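Local coordinates for protein KmHsv2 (Kluyveromyces marxianus, PDB 3VU4) that probably binds phosphoinositides at membranes as a seven-bladed beta-propeller akin to the autophagy protein Atg18, at residues K80-I85 with V94-V99; V99-K104 with V115-V120; G252-V257 with F270-N275; T331-F336 with Q346-E351. All coordinates share one frame; numbering follows the deposited sequence.

Contact 1 of 4, residues K80-I85 with V94-V99; sequences KEVVHI and VSRIKV
Two antiparallel strands offer a different set of side chains on each face of the sheet they share. On the face of Val82, His84, Arg96 and Lys98, Val82 divides its two methyls between Lys98, its cross-strand partner, and the diagonal Arg96. CG1, anti to the backbone N (chi1 176°), crosses obliquely to CG of Arg96 at 3.9 Å, while CG2 meets CG of Lys98 at 4.1 Å. His84 and Arg96 run alongside each other, pointing the same way. The Arg96 CG methylene lies 4.0 Å above one face of the imidazole plane, displaced toward the rim, and the ring is held by a hydrogen bond between its ND1 and OD2 of Asp93. The long side chains of Arg96 and Lys98 thus use their aliphatic parts in the contact. On the face of Val83, Ile85, Ser95 and Ile97, Ile85 packs its CB against that of Ser95; its CG2 also reaches CG1 of Val94, at the bulge, 3.4 Å away.

The backbone sets these positions. A nearly straight bond from Val83 N to Ile97 O (2.8 Å, 174°) has its return bond from Ile97 N. At the far end, Val94 and Ser95 both face Ile85 in a classic beta bulge, where Val94 N donates to Ile85 O at 2.8 Å and Ser95 N does so only weakly. The hairpin forms the last two strands of its four-stranded blade. Strand 72-76 flanks strand 82-87, giving Phe75 to the ring of His84, and Ile85 and Ile97 pack on Ile113 of strand 112-117 in the next sheet.

Contact 2 of 4, residues V99-K104 with V115-V120; sequences VDAPVK and VSYGDV. With SO4 (sulfate ion), chain C.
The ring of Tyr117 is clasped between two valines. Val99 brings its CB over the centre of one face, 3.5 Å from the centroid and 9° off the normal, a CH-pi contact with CG1 reaching on to CE1. On the opposite face lies CB of Val120, 4.0 Å above the plane and shifted toward the rim. CG of Tyr117 takes the crowded position between backbone N and carbonyl carbon (chi1 45°), while CB packs against the methyl of Ala101, 3.8 Å away. An alanine in place of Tyr117 would remove the ring between Val99 and Val120 and would probably loosen the link before strand 103-108, besides losing the hydrogen bond of OH with Ser122 OG.

Farther out, Lys104 ties the two segments twice. Its N donates almost straight to Ser116 O (2.7 Å, 170°), in the carbonyl plane. Its side chain, fully extended beyond CG, runs along the partner segment until NZ donates to Gly118 O at 2.6 Å, from above the carbonyl plane. The same ammonium holds O1 of a sulfate ion, probably from the crystallisation liquor, at 3.1 Å. A water accepts from Gly118 N and donates to Pro102 O. Gly118 itself turns with positive phi, inside a tight turn closed by paired backbone bonds between Tyr117 and Val120.

Val103 and Val115 meet through their CG1 methyls at 3.8 Å. Segment 99-104 carries the chain from strand 92-98, the last of one blade, into strand 103-108, the first of the next, where strand 112-117 and then strand 120-125 follow antiparallel.

Contact 3 of 4, residues G252-V257 with F270-N275; sequences GSKLAV and FNDQDN
The backbones of 252-257 and 270-275 approach each other chiefly at Ser253 and Phe270, whose CA atoms lie 5.1 Å apart and whose direct link, Phe270 N to Ser253 O, is a weak hydrogen bond of 3.5 Å. Side chains carry the rest. OG of Ser253, anti to its backbone N (chi1 164°), donates to Phe270 O at 2.8 Å, nearly along the C=O axis. The same hydroxyl oxygen receives a bond from NZ of Lys254 at 3.1 Å, so it works as donor and acceptor at once. Phe270 folds back beside this point: its ring turns one face to CA of Ser253, a CH-pi contact 3.9 Å from the centroid and displaced toward the rim. Replacing Ser253 by alanine would remove the hydroxyl, and would probably weaken the hold on the Phe270 carbonyl and leave the Lys254 ammonium less firmly placed.

Lys254 runs extended and bends only at its last torsion (chi4 60°), bringing NZ obliquely across Asp272. The pair makes a long salt bridge, NZ to OD2 at 3.7 Å, and a water that donates to Asp272 OD2 accepts only weakly from NZ. ND2 of Asn275 donates to OD1 of Asn271 at 2.9 Å from well above the carbonyl plane. Trp313 and Trp343 touch the side chain of the buried Lys254. Asp251 stands close to Asp272, so the lysine probably offsets local negative charge, and the loop after strand 263-268 is fastened to the start of strand 254-259 chiefly by polar groups, with the Phe270 ring over Ser253 as the apolar part.

Contact 4 of 4, residues T331-F336 with Q346-E351; sequences TFKVVF and QMDQRE
Met347 leaves segment 346-351, part of strand 342-352, on the same face of the sheet as Phe332 and can be followed atom by atom. Its CB touches CE2 of the phenylalanine at 3.8 Å. CG, anti to the backbone N (chi1 -175°), then passes over the ring face, 4.3 Å from the centroid, in a CH-pi contact. SD continues in the extended direction and lies oblique to the ring, 4.9 Å from its centre, which makes a Met-aromatic pair. The last torsion bends the chain (chi3 74°), and CE settles over one face of the Arg350 guanidinium. The methionine thus covers one side of a ring that Val321 and the loop residue Leu300 also touch.

Round Lys333 and Gln346 the chemistry is polar. NE2 of Gln346 donates to OD1 of Asp348 at 3.2 Å, on its syn lone pair, while OD2 of Asp348 rests against CB of Lys333 at 3.2 Å. The lysine bends away, and its NZ bonds to Ser317 OG. A water joins OG1 of Thr331 to OE2 of Glu351.

Backbone bonds run both ways between Lys333 and Gln346. Toward Thr331 the register slips by one: Asp348 N donates to Thr331 O at 2.8 Å, and Gln349 N does so weakly. Asp348 and Gln349 facing Thr331 form a classic beta bulge in the hairpin of the last two strands of a propeller blade.

All four contacts are partly buried, yet differ in chemistry. Contacts 1 and 4 pair the third and fourth strands of separate blades, each hairpin carrying a classic bulge, and lie on opposite sides of the chain's centre, their centres about 39 Å apart. Contact 2 adjoins contact 1 through Val99, and a probable hydrogen bond from Val103 N to Lys80 O stitches the blades together. Contact 2 combines a buried aromatic clasp with a sulfate probably from the crystallisation liquor. Contact 3, its centre about 16 Å from that of contact 4, lacks paired strands and depends on a serine, a lysine, an aspartate and a phenylalanine. Backbone ladders thus dominate within blades, and side chains where loops meet them.

Contact 1 of 4, residues K80-I85 with V94-V99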
# COMPACT_ATOMS: atom_id res chain seq x y z
N LYS A 80 15.55 14.14 10.96
CA LYS A 80 14.82 13.65 9.80
C LYS A 80 15.64 12.93 8.73
O LYS A 80 15.10 12.11 7.98
CB LYS A 80 14.08 14.80 9.11
CG LYS A 80 13.38 15.78 10.04
CD LYS A 80 11.99 15.32 10.45
CE LYS A 80 12.05 14.27 11.53
NZ LYS A 80 10.72 14.13 12.20
N GLU A 81 16.93 13.24 8.64
CA GLU A 81 17.74 12.61 7.60
C GLU A 81 18.45 11.33 8.00
O GLU A 81 19.29 10.82 7.26
CB GLU A 81 18.76 13.62 7.03
CG GLU A 81 19.07 14.79 7.94
CD GLU A 81 17.89 15.73 8.11
OE1 GLU A 81 17.46 16.35 7.11
OE2 GLU A 81 17.39 15.84 9.25
N VAL A 82 18.09 10.78 9.16
CA VAL A 82 18.72 9.55 9.63
C VAL A 82 17.73 8.40 9.77
O VAL A 82 16.66 8.56 10.37
CB VAL A 82 19.41 9.78 10.99
CG1 VAL A 82 19.99 8.47 11.51
CG2 VAL A 82 20.50 10.81 10.83
N VAL A 83 18.09 7.25 9.22
CA VAL A 83 17.25 6.07 9.29
C VAL A 83 17.92 5.02 10.17
O VAL A 83 19.00 4.51 9.84
CB VAL A 83 17.00 5.47 7.88
CG1 VAL A 83 16.27 4.14 8.01
CG2 VAL A 83 16.21 6.45 7.03
N HIS A 84 17.28 4.69 11.28
CA HIS A 84 17.84 3.72 12.21
C HIS A 84 17.34 2.31 11.96
O HIS A 84 16.14 2.07 11.93
CB HIS A 84 17.47 4.08 13.65
CG HIS A 84 17.97 5.41 14.10
ND1 HIS A 84 18.92 5.55 15.09
CD2 HIS A 84 17.62 6.67 13.74
CE1 HIS A 84 19.12 6.83 15.33
NE2 HIS A 84 18.35 7.54 14.52
N ILE A 85 18.27 1.37 11.77
CA ILE A 85 17.88 -0.02 11.62
C ILE A 85 18.01 -0.49 13.06
O ILE A 85 19.10 -0.45 13.62
CB ILE A 85 18.85 -0.79 10.72
CG1 ILE A 85 19.00 -0.07 9.38
CG2 ILE A 85 18.32 -2.21 10.50
CD1 ILE A 85 17.71 0.07 8.61
N VAL A 94 21.29 -1.44 15.14
CA VAL A 94 22.23 -2.32 14.45
C VAL A 94 22.83 -1.57 13.27
O VAL A 94 23.65 -2.12 12.53
CB VAL A 94 21.55 -3.59 13.91
CG1 VAL A 94 20.67 -3.24 12.72
CG2 VAL A 94 22.60 -4.61 13.50
N SER A 95 22.41 -0.32 13.09
CA SER A 95 22.91 0.49 11.99
C SER A 95 22.25 1.86 11.91
O SER A 95 21.15 2.07 12.41
CB SER A 95 22.70 -0.24 10.66
OG SER A 95 23.14 0.56 9.58
N ARG A 96 22.95 2.79 11.27
CA ARG A 96 22.47 4.15 11.07
C ARG A 96 22.79 4.44 9.61
O ARG A 96 23.82 4.01 9.10
CB ARG A 96 23.25 5.15 11.93
CG ARG A 96 22.47 5.85 13.03
CD ARG A 96 23.28 7.06 13.53
NE ARG A 96 24.68 6.68 13.78
CZ ARG A 96 25.69 7.54 13.86
NH1 ARG A 96 25.49 8.84 13.70
NH2 ARG A 96 26.92 7.09 14.09
N ILE A 97 21.90 5.15 8.93
CA ILE A 97 22.11 5.50 7.53
C ILE A 97 21.64 6.94 7.40
O ILE A 97 20.55 7.28 7.84
CB ILE A 97 21.30 4.59 6.59
CG1 ILE A 97 21.77 3.14 6.75
CG2 ILE A 97 21.49 5.03 5.15
CD1 ILE A 97 20.90 2.13 6.02
N LYS A 98 22.47 7.79 6.80
CA LYS A 98 22.11 9.19 6.66
C LYS A 98 22.01 9.65 5.22
O LYS A 98 22.79 9.23 4.37
CB LYS A 98 23.12 10.08 7.38
CG LYS A 98 22.71 11.54 7.43
CD LYS A 98 23.90 12.45 7.67
CE LYS A 98 23.45 13.87 7.95
NZ LYS A 98 22.75 13.98 9.27
N VAL A 99 21.05 10.52 4.95
CA VAL A 99 20.87 11.05 3.61
C VAL A 99 20.93 12.57 3.66
O VAL A 99 20.86 13.16 4.74
CB VAL A 99 19.53 10.56 3.02
CG1 VAL A 99 19.60 9.07 2.79
CG2 VAL A 99 18.39 10.88 3.96

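Contact 2 of 4, residues V99-K104 with V115-V120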
# COMPACT_ATOMS: atom_id res chain seq x y z
N VAL A 99 21.05 10.52 4.95
CA VAL A 99 20.87 11.05 3.61
C VAL A 99 20.93 12.57 3.66
O VAL A 99 20.86 13.16 4.74
CB VAL A 99 19.53 10.56 3.02
CG1 VAL A 99 19.60 9.07 2.79
CG2 VAL A 99 18.39 10.88 3.96
N ASP A 100 21.06 13.20 2.50
CA ASP A 100 21.19 14.66 2.43
C ASP A 100 19.94 15.49 2.70
O ASP A 100 20.06 16.68 3.00
CB ASP A 100 21.77 15.05 1.07
CG ASP A 100 23.10 14.37 0.80
OD1 ASP A 100 23.98 14.43 1.69
OD2 ASP A 100 23.25 13.79 -0.30
N ALA A 101 18.77 14.89 2.58
CA ALA A 101 17.53 15.62 2.83
C ALA A 101 16.65 14.77 3.74
O ALA A 101 16.96 13.61 3.97
CB ALA A 101 16.82 15.91 1.51
N PRO A 102 15.55 15.33 4.27
CA PRO A 102 14.68 14.55 5.15
C PRO A 102 14.16 13.30 4.45
O PRO A 102 13.84 13.34 3.26
CB PRO A 102 13.54 15.53 5.47
CG PRO A 102 14.17 16.87 5.29
CD PRO A 102 15.01 16.69 4.06
N VAL A 103 14.09 12.19 5.17
CA VAL A 103 13.61 10.95 4.58
C VAL A 103 12.11 11.01 4.26
O VAL A 103 11.30 11.35 5.13
CB VAL A 103 13.86 9.75 5.51
CG1 VAL A 103 13.32 8.48 4.88
CG2 VAL A 103 15.35 9.61 5.77
N LYS A 104 11.77 10.67 3.02
CA LYS A 104 10.38 10.64 2.54
C LYS A 104 9.89 9.19 2.55
O LYS A 104 9.30 8.72 3.53
CB LYS A 104 10.27 11.18 1.11
CG LYS A 104 10.55 12.66 0.94
CD LYS A 104 10.35 13.04 -0.52
CE LYS A 104 10.60 14.52 -0.79
NZ LYS A 104 10.38 14.85 -2.24
N VAL A 115 15.48 4.15 0.24
CA VAL A 115 15.26 5.43 0.94
C VAL A 115 15.20 6.63 -0.02
O VAL A 115 16.13 6.85 -0.80
CB VAL A 115 16.40 5.71 1.96
CG1 VAL A 115 16.12 7.00 2.72
CG2 VAL A 115 16.56 4.54 2.92
N SER A 116 14.13 7.41 0.03
CA SER A 116 14.03 8.58 -0.83
C SER A 116 14.01 9.84 0.00
O SER A 116 13.52 9.85 1.13
CB SER A 116 12.78 8.53 -1.72
OG SER A 116 11.60 8.81 -1.00
N TYR A 117 14.56 10.91 -0.56
CA TYR A 117 14.63 12.19 0.11
C TYR A 117 14.82 13.19 -1.00
O TYR A 117 15.53 12.92 -1.96
CB TYR A 117 15.83 12.22 1.05
CG TYR A 117 17.10 11.67 0.44
CD1 TYR A 117 17.29 10.29 0.31
CD2 TYR A 117 18.10 12.52 -0.02
CE1 TYR A 117 18.45 9.76 -0.26
CE2 TYR A 117 19.27 12.01 -0.60
CZ TYR A 117 19.43 10.63 -0.72
OH TYR A 117 20.57 10.13 -1.31
N GLY A 118 14.19 14.35 -0.86
CA GLY A 118 14.32 15.34 -1.92
C GLY A 118 13.84 14.66 -3.19
O GLY A 118 12.73 14.12 -3.21
N ASP A 119 14.66 14.67 -4.23
CA ASP A 119 14.26 14.03 -5.48
C ASP A 119 15.23 12.92 -5.84
O ASP A 119 15.54 12.69 -7.02
CB ASP A 119 14.18 15.07 -6.61
CG ASP A 119 15.50 15.72 -6.90
OD1 ASP A 119 16.48 15.46 -6.16
OD2 ASP A 119 15.55 16.50 -7.88
N VAL A 120 15.67 12.19 -4.82
CA VAL A 120 16.60 11.09 -5.00
C VAL A 120 16.13 9.81 -4.30
O VAL A 120 15.47 9.86 -3.26
CB VAL A 120 17.99 11.47 -4.42
CG1 VAL A 120 18.96 10.31 -4.56
CG2 VAL A 120 18.52 12.72 -5.11
S SO4 C . 10.78 18.54 -1.43
O1 SO4 C . 11.79 17.65 -2.03
O2 SO4 C . 9.43 18.07 -1.79
O3 SO4 C . 10.92 18.53 0.03
O4 SO4 C . 10.99 19.92 -1.94
O HOH W 1 12.93 15.07 1.63

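Contact 3 of 4, residues G252-V257 with F270-N275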
# COMPACT_ATOMS: atom_id res chain seq x y z
N GLY A 252 -4.57 -10.93 -6.40
CA GLY A 252 -4.45 -9.96 -7.48
C GLY A 252 -5.71 -9.74 -8.29
O GLY A 252 -5.69 -9.09 -9.33
N SER A 253 -6.82 -10.29 -7.80
CA SER A 253 -8.12 -10.19 -8.47
C SER A 253 -8.87 -8.86 -8.32
O SER A 253 -9.48 -8.39 -9.27
CB SER A 253 -9.03 -11.31 -7.97
OG SER A 253 -10.38 -11.04 -8.31
N LYS A 254 -8.85 -8.28 -7.13
CA LYS A 254 -9.56 -7.03 -6.92
C LYS A 254 -8.67 -5.91 -6.41
O LYS A 254 -7.65 -6.13 -5.76
CB LYS A 254 -10.72 -7.24 -5.96
CG LYS A 254 -11.81 -8.09 -6.56
CD LYS A 254 -12.80 -8.54 -5.53
CE LYS A 254 -13.67 -9.66 -6.09
NZ LYS A 254 -12.85 -10.85 -6.48
N LEU A 255 -9.09 -4.70 -6.72
CA LEU A 255 -8.36 -3.51 -6.32
C LEU A 255 -9.31 -2.66 -5.47
O LEU A 255 -10.43 -2.35 -5.91
CB LEU A 255 -7.93 -2.76 -7.57
CG LEU A 255 -6.94 -1.61 -7.47
CD1 LEU A 255 -5.68 -2.09 -6.80
CD2 LEU A 255 -6.66 -1.11 -8.87
N ALA A 256 -8.90 -2.32 -4.25
CA ALA A 256 -9.72 -1.49 -3.37
C ALA A 256 -9.16 -0.08 -3.35
O ALA A 256 -7.95 0.12 -3.30
CB ALA A 256 -9.77 -2.05 -1.95
N VAL A 257 -10.06 0.90 -3.41
CA VAL A 257 -9.68 2.30 -3.37
C VAL A 257 -10.53 3.02 -2.33
O VAL A 257 -11.74 2.79 -2.24
CB VAL A 257 -9.89 2.98 -4.74
CG1 VAL A 257 -9.60 4.49 -4.65
CG2 VAL A 257 -8.99 2.35 -5.78
N PHE A 270 -9.68 -9.44 -12.57
CA PHE A 270 -10.08 -10.70 -13.19
C PHE A 270 -11.05 -11.39 -12.24
O PHE A 270 -10.95 -11.23 -11.02
CB PHE A 270 -8.87 -11.59 -13.53
CG PHE A 270 -8.19 -12.22 -12.34
CD1 PHE A 270 -8.74 -13.35 -11.72
CD2 PHE A 270 -6.96 -11.73 -11.88
CE1 PHE A 270 -8.07 -13.99 -10.67
CE2 PHE A 270 -6.29 -12.36 -10.83
CZ PHE A 270 -6.85 -13.50 -10.22
N ASN A 271 -12.01 -12.14 -12.79
CA ASN A 271 -12.99 -12.81 -11.95
C ASN A 271 -12.36 -13.93 -11.13
O ASN A 271 -11.72 -14.83 -11.64
CB ASN A 271 -14.16 -13.33 -12.77
CG ASN A 271 -15.30 -13.77 -11.89
OD1 ASN A 271 -15.16 -14.70 -11.10
ND2 ASN A 271 -16.44 -13.08 -11.99
N ASP A 272 -12.59 -13.81 -9.83
CA ASP A 272 -12.06 -14.68 -8.78
C ASP A 272 -12.82 -15.96 -8.46
O ASP A 272 -12.24 -16.97 -8.11
CB ASP A 272 -11.99 -13.84 -7.50
CG ASP A 272 -10.71 -14.00 -6.79
OD1 ASP A 272 -9.77 -14.50 -7.43
OD2 ASP A 272 -10.63 -13.63 -5.61
N GLN A 273 -14.14 -15.88 -8.57
CA GLN A 273 -15.05 -16.97 -8.24
C GLN A 273 -15.10 -18.16 -9.19
O GLN A 273 -14.51 -18.15 -10.28
CB GLN A 273 -16.46 -16.39 -8.11
CG GLN A 273 -16.50 -15.00 -7.47
CD GLN A 273 -16.28 -15.06 -5.97
OE1 GLN A 273 -17.22 -15.24 -5.19
NE2 GLN A 273 -15.02 -14.92 -5.55
N ASP A 274 -15.80 -19.20 -8.74
CA ASP A 274 -16.04 -20.41 -9.53
C ASP A 274 -17.50 -20.17 -9.90
O ASP A 274 -18.40 -20.41 -9.10
CB ASP A 274 -15.92 -21.66 -8.67
CG ASP A 274 -16.17 -22.92 -9.46
OD1 ASP A 274 -15.46 -23.15 -10.46
OD2 ASP A 274 -17.08 -23.69 -9.08
N ASN A 275 -17.71 -19.67 -11.11
CA ASN A 275 -19.05 -19.31 -11.54
C ASN A 275 -19.85 -20.30 -12.35
O ASN A 275 -19.32 -21.26 -12.90
CB ASN A 275 -18.96 -17.99 -12.31
CG ASN A 275 -18.11 -16.97 -11.60
OD1 ASN A 275 -18.48 -16.48 -10.53
ND2 ASN A 275 -16.96 -16.66 -12.18
O HOH W 2 -10.01 -10.79 -4.77

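Contact 4 of 4, residues T331-F336 with Q346-E351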
# COMPACT_ATOMS: atom_id res chain seq x y z
N THR A 331 -12.53 -4.53 9.92
CA THR A 331 -12.39 -5.62 8.97
C THR A 331 -13.63 -5.71 8.09
O THR A 331 -14.74 -5.85 8.58
CB THR A 331 -12.19 -6.94 9.72
OG1 THR A 331 -11.00 -6.85 10.51
CG2 THR A 331 -12.05 -8.10 8.75
N PHE A 332 -13.43 -5.61 6.77
CA PHE A 332 -14.55 -5.66 5.84
C PHE A 332 -14.51 -6.91 4.96
O PHE A 332 -13.46 -7.48 4.70
CB PHE A 332 -14.56 -4.41 4.94
CG PHE A 332 -14.68 -3.12 5.70
CD1 PHE A 332 -13.56 -2.55 6.33
CD2 PHE A 332 -15.90 -2.46 5.81
CE1 PHE A 332 -13.66 -1.36 7.05
CE2 PHE A 332 -16.02 -1.27 6.54
CZ PHE A 332 -14.89 -0.71 7.16
N LYS A 333 -15.68 -7.32 4.49
CA LYS A 333 -15.79 -8.50 3.64
C LYS A 333 -16.50 -8.10 2.35
O LYS A 333 -17.50 -7.37 2.37
CB LYS A 333 -16.60 -9.58 4.37
CG LYS A 333 -16.00 -10.98 4.39
CD LYS A 333 -16.28 -11.75 3.11
CE LYS A 333 -16.31 -13.26 3.36
NZ LYS A 333 -14.99 -13.83 3.79
N VAL A 334 -15.96 -8.54 1.22
CA VAL A 334 -16.56 -8.26 -0.08
C VAL A 334 -17.26 -9.55 -0.49
O VAL A 334 -16.63 -10.60 -0.59
CB VAL A 334 -15.48 -7.88 -1.12
CG1 VAL A 334 -16.14 -7.52 -2.44
CG2 VAL A 334 -14.66 -6.71 -0.62
N VAL A 335 -18.56 -9.47 -0.71
CA VAL A 335 -19.35 -10.64 -1.04
C VAL A 335 -20.32 -10.44 -2.20
O VAL A 335 -20.93 -9.38 -2.33
CB VAL A 335 -20.18 -11.06 0.19
CG1 VAL A 335 -20.99 -12.31 -0.11
CG2 VAL A 335 -19.25 -11.27 1.38
N PHE A 336 -20.47 -11.47 -3.02
CA PHE A 336 -21.41 -11.39 -4.14
C PHE A 336 -22.76 -11.95 -3.72
O PHE A 336 -22.85 -13.07 -3.20
CB PHE A 336 -20.91 -12.15 -5.37
CG PHE A 336 -21.72 -11.85 -6.61
CD1 PHE A 336 -21.56 -10.64 -7.29
CD2 PHE A 336 -22.70 -12.74 -7.06
CE1 PHE A 336 -22.36 -10.32 -8.39
CE2 PHE A 336 -23.50 -12.42 -8.16
CZ PHE A 336 -23.33 -11.21 -8.82
N GLN A 346 -19.52 -5.54 3.62
CA GLN A 346 -20.07 -5.53 4.96
C GLN A 346 -18.94 -5.38 5.97
O GLN A 346 -17.83 -5.87 5.75
CB GLN A 346 -20.86 -6.82 5.20
CG GLN A 346 -20.02 -8.09 5.08
CD GLN A 346 -20.86 -9.37 5.09
OE1 GLN A 346 -21.70 -9.58 4.21
NE2 GLN A 346 -20.63 -10.22 6.08
N MET A 347 -19.21 -4.69 7.07
CA MET A 347 -18.20 -4.54 8.11
C MET A 347 -18.38 -5.67 9.12
O MET A 347 -19.40 -5.74 9.80
CB MET A 347 -18.32 -3.19 8.81
CG MET A 347 -17.20 -2.94 9.81
SD MET A 347 -17.32 -1.34 10.61
CE MET A 347 -18.68 -1.63 11.73
N ASP A 348 -17.40 -6.56 9.21
CA ASP A 348 -17.50 -7.67 10.15
C ASP A 348 -16.98 -7.34 11.54
O ASP A 348 -17.48 -7.89 12.53
CB ASP A 348 -16.76 -8.90 9.63
CG ASP A 348 -17.50 -9.60 8.50
OD1 ASP A 348 -18.75 -9.69 8.56
OD2 ASP A 348 -16.83 -10.06 7.55
N GLN A 349 -16.00 -6.45 11.61
CA GLN A 349 -15.40 -6.12 12.90
C GLN A 349 -14.90 -4.70 13.04
O GLN A 349 -14.41 -4.10 12.09
CB GLN A 349 -14.22 -7.05 13.17
CG GLN A 349 -14.57 -8.43 13.66
CD GLN A 349 -14.15 -8.66 15.11
OE1 GLN A 349 -14.81 -8.18 16.05
NE2 GLN A 349 -13.05 -9.37 15.29
N ARG A 350 -15.01 -4.19 14.26
CA ARG A 350 -14.53 -2.86 14.61
C ARG A 350 -13.87 -3.02 15.97
O ARG A 350 -14.55 -3.28 16.96
CB ARG A 350 -15.66 -1.84 14.70
CG ARG A 350 -15.28 -0.59 15.50
CD ARG A 350 -15.58 0.68 14.72
NE ARG A 350 -16.99 0.73 14.39
CZ ARG A 350 -17.49 1.28 13.28
NH1 ARG A 350 -16.70 1.83 12.39
NH2 ARG A 350 -18.79 1.25 13.08
N GLU A 351 -12.55 -2.89 16.01
CA GLU A 351 -11.83 -2.99 17.26
C GLU A 351 -10.77 -1.92 17.34
O GLU A 351 -10.46 -1.28 16.34
CB GLU A 351 -11.21 -4.38 17.44
CG GLU A 351 -10.42 -4.90 16.28
CD GLU A 351 -10.37 -6.41 16.28
OE1 GLU A 351 -9.98 -6.99 17.32
OE2 GLU A 351 -10.74 -7.03 15.26
O HOH W 3 -11.23 -5.41 12.95